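PDB 3K2D: ABC-type metal ion transport system, periplasmic component from Vibrio vulnificus, which binds methionine between its two lobes, probably as the substrate-binding lipoprotein of an ABC-type importer, and activates Toll-like receptor 2. Local coordinates for residues Ser93-Lys97 against Leu166-Leu171; Ala101-Val106 against Asn148-Ile152; Ser180-Thr185 against Lys233-Lys237. The protein carries 4 engineered substitutions. All blocks are in the same frame, centred on the assembly; numbering follows the deposited sequence.

Contact 1 of 3, residues Ser93-Lys97 against Leu166-Leu171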
loop_
_atom_site.group_PDB
_atom_site.type_symbol
_atom_site.label_atom_id
_atom_site.label_comp_id
_atom_site.label_asym_id
_atom_site.label_seq_id
_atom_site.Cartn_x
_atom_site.Cartn_y
_atom_site.Cartn_z
ATOM N N SER A 93 3.207 16.285 7.042
ATOM C CA SER A 93 3.125 17.723 6.823
ATOM C C SER A 93 4.451 18.457 6.967
ATOM O O SER A 93 5.248 18.160 7.851
ATOM C CB SER A 93 2.124 18.336 7.801
ATOM O OG SER A 93 2.136 19.747 7.712
ATOM N N LYS A 94 4.672 19.434 6.099
ATOM C CA LYS A 94 5.884 20.238 6.152
ATOM C C LYS A 94 5.534 21.555 6.843
ATOM O O LYS A 94 6.361 22.461 6.922
ATOM C CB LYS A 94 6.405 20.520 4.735
ATOM C CG LYS A 94 6.477 19.288 3.850
ATOM C CD LYS A 94 7.892 18.987 3.322
ATOM C CE LYS A 94 8.267 19.841 2.117
ATOM N NZ LYS A 94 9.571 19.402 1.523
ATOM N N GLN A 95 4.315 21.647 7.366
ATOM C CA GLN A 95 3.846 22.869 8.011
ATOM C C GLN A 95 3.436 22.725 9.475
ATOM O O GLN A 95 3.831 23.527 10.330
ATOM C CB GLN A 95 2.655 23.423 7.227
ATOM C CG GLN A 95 2.867 23.483 5.731
ATOM C CD GLN A 95 3.953 24.458 5.344
ATOM O OE1 GLN A 95 4.295 24.594 4.172
ATOM N NE2 GLN A 95 4.503 25.148 6.333
ATOM N N VAL A 96 2.611 21.724 9.763
ATOM C CA VAL A 96 2.148 21.512 11.125
ATOM C C VAL A 96 2.711 20.239 11.738
ATOM O O VAL A 96 3.157 19.331 11.036
ATOM C CB VAL A 96 0.603 21.458 11.193
ATOM C CG1 VAL A 96 0.021 22.810 10.841
ATOM C CG2 VAL A 96 0.074 20.384 10.248
ATOM N N LYS A 97 2.679 20.189 13.060
ATOM C CA LYS A 97 3.183 19.056 13.814
ATOM C C LYS A 97 1.995 18.378 14.510
ATOM O O LYS A 97 2.114 17.270 15.030
ATOM C CB LYS A 97 4.209 19.561 14.837
ATOM C CG LYS A 97 4.943 18.490 15.597
ATOM C CD LYS A 97 5.735 19.090 16.761
ATOM C CE LYS A 97 6.331 17.993 17.661
ATOM N NZ LYS A 97 7.096 18.536 18.837
ATOM N N LEU A 166 2.992 17.502 -0.518
ATOM C CA LEU A 166 3.376 18.154 0.728
ATOM C C LEU A 166 3.788 19.609 0.535
ATOM O O LEU A 166 3.765 20.395 1.487
ATOM C CB LEU A 166 4.516 17.383 1.409
ATOM C CG LEU A 166 4.157 16.009 1.986
ATOM C CD1 LEU A 166 5.417 15.308 2.468
ATOM C CD2 LEU A 166 3.138 16.180 3.133
ATOM N N ASP A 167 4.153 19.975 -0.690
ATOM C CA ASP A 167 4.580 21.341 -0.981
ATOM C C ASP A 167 3.438 22.258 -1.398
ATOM O O ASP A 167 3.643 23.449 -1.598
ATOM C CB ASP A 167 5.641 21.340 -2.089
ATOM C CG ASP A 167 6.944 20.657 -1.665
ATOM O OD1 ASP A 167 7.578 21.101 -0.676
ATOM O OD2 ASP A 167 7.342 19.676 -2.333
ATOM N N ASP A 168 2.234 21.710 -1.513
ATOM C CA ASP A 168 1.089 22.495 -1.954
ATOM C C ASP A 168 -0.095 22.511 -1.007
ATOM O O ASP A 168 -0.973 23.364 -1.132
ATOM C CB ASP A 168 0.629 21.984 -3.313
ATOM C CG ASP A 168 1.764 21.891 -4.301
ATOM O OD1 ASP A 168 2.289 22.952 -4.703
ATOM O OD2 ASP A 168 2.146 20.758 -4.665
ATOM N N VAL A 169 -0.135 21.572 -0.070
ATOM C CA VAL A 169 -1.242 21.517 0.871
ATOM C C VAL A 169 -0.752 21.576 2.299
ATOM O O VAL A 169 0.448 21.508 2.554
ATOM C CB VAL A 169 -2.069 20.234 0.682
ATOM C CG1 VAL A 169 -2.611 20.178 -0.735
ATOM C CG2 VAL A 169 -1.211 19.015 0.987
ATOM N N ALA A 170 -1.687 21.697 3.233
ATOM C CA ALA A 170 -1.333 21.774 4.640
ATOM C C ALA A 170 -0.912 20.421 5.198
ATOM O O ALA A 170 -0.071 20.340 6.101
ATOM C CB ALA A 170 -2.506 22.317 5.437
ATOM N N LEU A 171 -1.482 19.355 4.651
ATOM C CA LEU A 171 -1.175 18.021 5.141
ATOM C C LEU A 171 -1.633 16.945 4.155
ATOM O O LEU A 171 -2.664 17.088 3.503
ATOM C CB LEU A 171 -1.845 17.849 6.513
ATOM C CG LEU A 171 -1.693 16.557 7.314
ATOM C CD1 LEU A 171 -1.762 16.884 8.796
ATOM C CD2 LEU A 171 -2.782 15.557 6.913
HETATM O O HOH W 1 2.738 20.034 4.165
HETATM O O HOH W 2 2.043 23.813 2.316
#
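The backbones come closest at Ser93 and Leu171, CA atoms 4.6 Å apart, where the end of strand 90-92 lies beside the start of strand 171-174, its antiparallel neighbour in one sheet. The join is built on an ST turn and ST motif at Ser93, a good example of one hydroxyl organising both its own loop and the segment opposite. Ser93 OG donates to Ala170 O at 2.8 Å, meeting that oxygen nearly head-on (C=O...donor angle 166°). The same hydroxyl accepts from Gln95 N and from Val96 N, each N to OG distance being 2.9 Å, so that three bonds grip it and fix its rotation. Its chi1 of 173° places OG opposite the backbone N and close to the carbonyl carbon, on the side from which the following amides can reach back to it.

Further along, the side chain of Lys94 runs at about a right angle over that of Leu166, its CG lying 3.7 Å from Leu166 CB. Bends at chi2 and chi3 then carry the chain on to Asp167, where NZ and OD1 form a salt bridge at 3.4 Å. At the other end, Val96 CG2 packs loosely on Leu171 CD1. Water completes the junction: one molecule accepts from Lys94 N and may donate to Leu166 O, although more acceptors surround it than it has protons to give. A second donates both to Gln95 OE1, at 3.0 Å, and to Val169 O, at 2.8 Å.

Contact 2 of 3, residues Ala101-Val106 against Asn148-Ile152. Engineered in segment 101-106: Ala101 (natural residue Glu).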
loop_
_atom_site.group_PDB
_atom_site.type_symbol
_atom_site.label_atom_id
_atom_site.label_comp_id
_atom_site.label_asym_id
_atom_site.label_seq_id
_atom_site.Cartn_x
_atom_site.Cartn_y
_atom_site.Cartn_z
ATOM N N ALA A 101 -5.249 23.023 15.874
ATOM C CA ALA A 101 -4.582 24.281 15.547
ATOM C C ALA A 101 -4.165 24.283 14.085
ATOM O O ALA A 101 -3.203 24.933 13.681
ATOM C CB ALA A 101 -3.368 24.514 16.450
ATOM N N LEU A 102 -4.903 23.519 13.300
ATOM C CA LEU A 102 -4.690 23.451 11.871
ATOM C C LEU A 102 -5.578 24.620 11.457
ATOM O O LEU A 102 -6.725 24.725 11.898
ATOM C CB LEU A 102 -5.237 22.125 11.342
ATOM C CG LEU A 102 -4.830 21.533 9.998
ATOM C CD1 LEU A 102 -3.369 21.811 9.701
ATOM C CD2 LEU A 102 -5.080 20.027 10.052
ATOM N N ALA A 103 -5.043 25.524 10.654
ATOM C CA ALA A 103 -5.830 26.665 10.234
ATOM C C ALA A 103 -7.105 26.231 9.520
ATOM O O ALA A 103 -7.170 25.159 8.916
ATOM C CB ALA A 103 -5.001 27.569 9.325
ATOM N N ASP A 104 -8.122 27.077 9.610
ATOM C CA ASP A 104 -9.389 26.818 8.961
ATOM C C ASP A 104 -9.243 26.959 7.455
ATOM O O ASP A 104 -8.460 27.776 6.970
ATOM C CB ASP A 104 -10.438 27.800 9.470
ATOM C CG ASP A 104 -11.072 27.344 10.755
ATOM O OD1 ASP A 104 -10.409 26.600 11.511
ATOM O OD2 ASP A 104 -12.227 27.733 11.015
ATOM N N GLY A 105 -9.996 26.147 6.721
ATOM C CA GLY A 105 -9.955 26.209 5.276
ATOM C C GLY A 105 -8.716 25.621 4.640
ATOM O O GLY A 105 -8.433 25.910 3.480
ATOM N N VAL A 106 -7.965 24.799 5.366
ATOM C CA VAL A 106 -6.765 24.214 4.772
ATOM C C VAL A 106 -7.120 23.111 3.787
ATOM O O VAL A 106 -8.240 22.585 3.772
ATOM C CB VAL A 106 -5.799 23.602 5.827
ATOM C CG1 VAL A 106 -5.229 24.687 6.717
ATOM C CG2 VAL A 106 -6.523 22.551 6.651
ATOM N N ASN A 148 -17.734 19.132 9.004
ATOM C CA ASN A 148 -16.433 19.637 8.579
ATOM C C ASN A 148 -16.190 20.976 9.275
ATOM O O ASN A 148 -16.222 22.034 8.648
ATOM C CB ASN A 148 -16.450 19.825 7.059
ATOM C CG ASN A 148 -15.120 20.273 6.502
ATOM O OD1 ASN A 148 -14.127 20.387 7.228
ATOM N ND2 ASN A 148 -15.087 20.524 5.199
ATOM N N PRO A 149 -15.933 20.939 10.590
ATOM C CA PRO A 149 -15.680 22.110 11.440
ATOM C C PRO A 149 -14.610 23.114 10.979
ATOM O O PRO A 149 -14.826 24.318 11.062
ATOM C CB PRO A 149 -15.353 21.481 12.795
ATOM C CG PRO A 149 -14.747 20.166 12.408
ATOM C CD PRO A 149 -15.690 19.696 11.342
ATOM N N LYS A 150 -13.469 22.632 10.498
ATOM C CA LYS A 150 -12.400 23.530 10.048
ATOM C C LYS A 150 -12.512 23.946 8.581
ATOM O O LYS A 150 -11.610 24.578 8.033
ATOM C CB LYS A 150 -11.027 22.892 10.301
ATOM C CG LYS A 150 -10.619 22.875 11.769
ATOM C CD LYS A 150 -9.268 22.201 11.987
ATOM C CE LYS A 150 -8.781 22.400 13.426
ATOM N NZ LYS A 150 -8.642 23.857 13.786
ATOM N N ASN A 151 -13.632 23.600 7.957
ATOM C CA ASN A 151 -13.873 23.930 6.557
ATOM C C ASN A 151 -12.741 23.424 5.668
ATOM O O ASN A 151 -12.220 24.151 4.823
ATOM C CB ASN A 151 -14.026 25.444 6.377
ATOM C CG ASN A 151 -15.077 26.045 7.301
ATOM O OD1 ASN A 151 -16.120 25.435 7.567
ATOM N ND2 ASN A 151 -14.808 27.260 7.786
ATOM N N ILE A 152 -12.366 22.168 5.856
ATOM C CA ILE A 152 -11.293 21.581 5.076
ATOM C C ILE A 152 -11.721 21.250 3.644
ATOM O O ILE A 152 -12.900 21.022 3.363
ATOM C CB ILE A 152 -10.783 20.277 5.739
ATOM C CG1 ILE A 152 -10.387 20.545 7.189
ATOM C CG2 ILE A 152 -9.576 19.748 4.990
ATOM C CD1 ILE A 152 -9.897 19.307 7.933
#
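Asp104 and Gly105 lie against Lys150 and Asn151 in a meeting of two beta turns, a type II turn from Ala103 to Val106 and a type I turn from Asn148 to Asn151. Each turn leads toward an adjacent parallel strand of the same sheet, 107-111 and 153-157. Gly105, with the positive phi expected at the third position of a type II turn, donates its N to Lys150 O at 2.6 Å, an almost straight bond (N-H...acceptor angle 172°).

Lys150 thus offers its carbonyl to one end of the opposing loop and its ammonium to the other. The side chain is extended until chi4 (-59°), where it turns NZ in toward Leu102 O, at 2.8 Å and in the carbonyl plane; its CD passes beside Leu102 CB on the way. Asp104 OD1 is a second, distant partner of NZ at 4.0 Å, a long salt bridge that would add only modest attraction. Next to these polar groups, Val106 and Ile152 make a light apolar contact, and Ile152 rests on Leu129. Backbone hydrogen bonding joins Val106 to Thr153.

The loop 148-152 satisfies much of its own polarity. Asn151 N closes the turn on Asn148 O at 3.1 Å. The amide of Asn148 spans the backbone of Ile152: OD1 accepts from Ile152 N at 2.9 Å, while ND2 donates in its own amide plane to a lone pair of Ile152 O, also at 2.9 Å.

Contact 3 of 3, residues Ser180-Thr185 against Lys233-Lys237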
loop_
_atom_site.group_PDB
_atom_site.type_symbol
_atom_site.label_atom_id
_atom_site.label_comp_id
_atom_site.label_asym_id
_atom_site.label_seq_id
_atom_site.Cartn_x
_atom_site.Cartn_y
_atom_site.Cartn_z
ATOM N N SER A 180 8.030 6.660 1.975
ATOM C CA SER A 180 9.385 6.191 2.220
ATOM C C SER A 180 10.355 6.688 1.159
ATOM O O SER A 180 11.539 6.882 1.443
ATOM C CB SER A 180 9.423 4.665 2.264
ATOM O OG SER A 180 9.106 4.111 1.004
ATOM N N SER A 181 9.862 6.899 -0.057
ATOM C CA SER A 181 10.725 7.361 -1.136
ATOM C C SER A 181 11.232 8.784 -0.884
ATOM O O SER A 181 12.139 9.247 -1.570
ATOM C CB SER A 181 10.000 7.288 -2.483
ATOM O OG SER A 181 8.994 8.287 -2.587
ATOM N N ILE A 182 10.632 9.483 0.080
ATOM C CA ILE A 182 11.075 10.830 0.432
ATOM C C ILE A 182 11.490 10.821 1.896
ATOM O O ILE A 182 11.336 11.802 2.621
ATOM C CB ILE A 182 9.993 11.911 0.202
ATOM C CG1 ILE A 182 8.733 11.603 1.008
ATOM C CG2 ILE A 182 9.674 12.006 -1.277
ATOM C CD1 ILE A 182 7.690 12.706 0.928
ATOM N N ASN A 183 11.994 9.666 2.314
ATOM C CA ASN A 183 12.517 9.443 3.650
ATOM C C ASN A 183 11.618 9.800 4.827
ATOM O O ASN A 183 12.085 10.336 5.825
ATOM C CB ASN A 183 13.858 10.172 3.769
ATOM C CG ASN A 183 14.703 9.662 4.926
ATOM O OD1 ASN A 183 14.972 8.462 5.036
ATOM N ND2 ASN A 183 15.137 10.579 5.793
ATOM N N LEU A 184 10.333 9.480 4.726
ATOM C CA LEU A 184 9.399 9.761 5.811
ATOM C C LEU A 184 8.825 8.471 6.387
ATOM O O LEU A 184 8.519 7.537 5.644
ATOM C CB LEU A 184 8.248 10.622 5.304
ATOM C CG LEU A 184 8.579 11.993 4.720
ATOM C CD1 LEU A 184 7.289 12.614 4.247
ATOM C CD2 LEU A 184 9.250 12.884 5.761
ATOM N N THR A 185 8.666 8.420 7.705
ATOM C CA THR A 185 8.101 7.238 8.348
ATOM C C THR A 185 6.957 7.656 9.254
ATOM O O THR A 185 6.935 8.776 9.760
ATOM C CB THR A 185 9.113 6.513 9.254
ATOM O OG1 THR A 185 9.360 7.319 10.414
ATOM C CG2 THR A 185 10.411 6.265 8.530
ATOM N N LYS A 233 12.094 -4.305 9.027
ATOM C CA LYS A 233 12.163 -3.373 10.153
ATOM C C LYS A 233 13.225 -2.332 9.861
ATOM O O LYS A 233 12.986 -1.135 9.980
ATOM C CB LYS A 233 12.501 -4.115 11.456
ATOM C CG LYS A 233 11.303 -4.783 12.107
ATOM C CD LYS A 233 11.678 -6.036 12.901
ATOM C CE LYS A 233 12.413 -5.727 14.190
ATOM N NZ LYS A 233 12.807 -6.987 14.890
ATOM N N GLU A 234 14.401 -2.800 9.462
ATOM C CA GLU A 234 15.508 -1.913 9.141
ATOM C C GLU A 234 15.149 -0.927 8.039
ATOM O O GLU A 234 15.272 0.280 8.212
ATOM C CB GLU A 234 16.720 -2.731 8.711
ATOM C CG GLU A 234 17.882 -2.561 9.643
ATOM C CD GLU A 234 18.251 -1.103 9.818
ATOM O OE1 GLU A 234 18.807 -0.514 8.863
ATOM O OE2 GLU A 234 17.971 -0.544 10.905
ATOM N N ILE A 235 14.700 -1.460 6.909
ATOM C CA ILE A 235 14.318 -0.667 5.751
ATOM C C ILE A 235 13.321 0.450 6.051
ATOM O O ILE A 235 13.352 1.498 5.405
ATOM C CB ILE A 235 13.751 -1.581 4.653
ATOM C CG1 ILE A 235 14.879 -2.457 4.103
ATOM C CG2 ILE A 235 13.086 -0.751 3.558
ATOM C CD1 ILE A 235 14.405 -3.642 3.286
ATOM N N PHE A 236 12.439 0.240 7.024
ATOM C CA PHE A 236 11.460 1.269 7.369
ATOM C C PHE A 236 11.823 2.024 8.645
ATOM O O PHE A 236 10.964 2.328 9.477
ATOM C CB PHE A 236 10.068 0.643 7.444
ATOM C CG PHE A 236 9.516 0.294 6.091
ATOM C CD1 PHE A 236 8.982 1.280 5.273
ATOM C CD2 PHE A 236 9.627 -0.999 5.588
ATOM C CE1 PHE A 236 8.572 0.991 3.976
ATOM C CE2 PHE A 236 9.218 -1.297 4.282
ATOM C CZ PHE A 236 8.692 -0.296 3.477
ATOM N N LYS A 237 13.118 2.339 8.745
ATOM C CA LYS A 237 13.735 3.054 9.861
ATOM C C LYS A 237 13.669 2.278 11.158
ATOM O O LYS A 237 14.732 2.134 11.802
ATOM C CB LYS A 237 13.107 4.432 10.051
ATOM C CG LYS A 237 13.653 5.497 9.101
ATOM C CD LYS A 237 13.316 5.206 7.642
ATOM C CE LYS A 237 13.530 6.446 6.767
ATOM N NZ LYS A 237 12.907 6.294 5.408
#
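Asn183 OD1 receives Lys237 NZ at 3.0 Å in a weak hydrogen bond, the one polar link between the two segments. Lys237 is the last residue of the chain, and its side chain, bent at chi2 (65°), passes obliquely beside Thr185. Thr185 CG2 does the touching there, lying against the lysine methylenes CG and CD. Its hydroxyl is engaged otherwise: OG1 caps Lys188 N at the start of helix 186-189.

Asn183 is the C-prime residue, with positive phi, of a Schellman motif that ends helix 176-179: Asn183 N returns to Ser180 O at 3.0 Å while Leu184 N returns to Ala179 O. The C-terminal helix 226-235 packs by Ile235 on helix 16-32 of the first lobe, whereas residues 180-185 follow helix 176-179, itself just after strand 171-174 of the second, so the contact joins the two lobes of a periplasmic-binding-protein fold. Phe236, just past the C-terminal helix, sets its CE1 4.1 Å from Ser180 CB. Its ring also meets Tyr87, a residue of the methionine pocket, with the planes at about 55°, and its side chain lies about 8 Å from the bound methionine. Ser180 OG turns back to hydrogen-bond Thr176 O.

Overall arrangement
From the N terminus the chain first builds most of one lobe, then crosses after strand 78-83 into the second, entering it with strand 90-92. The loop after that strand supplies both 93-97 and 101-106. Contact 2 closes first, when 148-152 returns to 101-106 at one edge of the second sheet; contact 1 closes later, at 166-171, so contact 2 is nested inside it. The two touch through Ala170 on Val106 and Val96 on Leu102. Contact 3 follows in series and brings the C terminus, after its return to the first lobe, against 180-185. Leu166 of contact 1 packs on Ile182 and Leu184, linking it to contact 3, whereas contacts 2 and 3 stay about 15 Å apart at their nearest atoms.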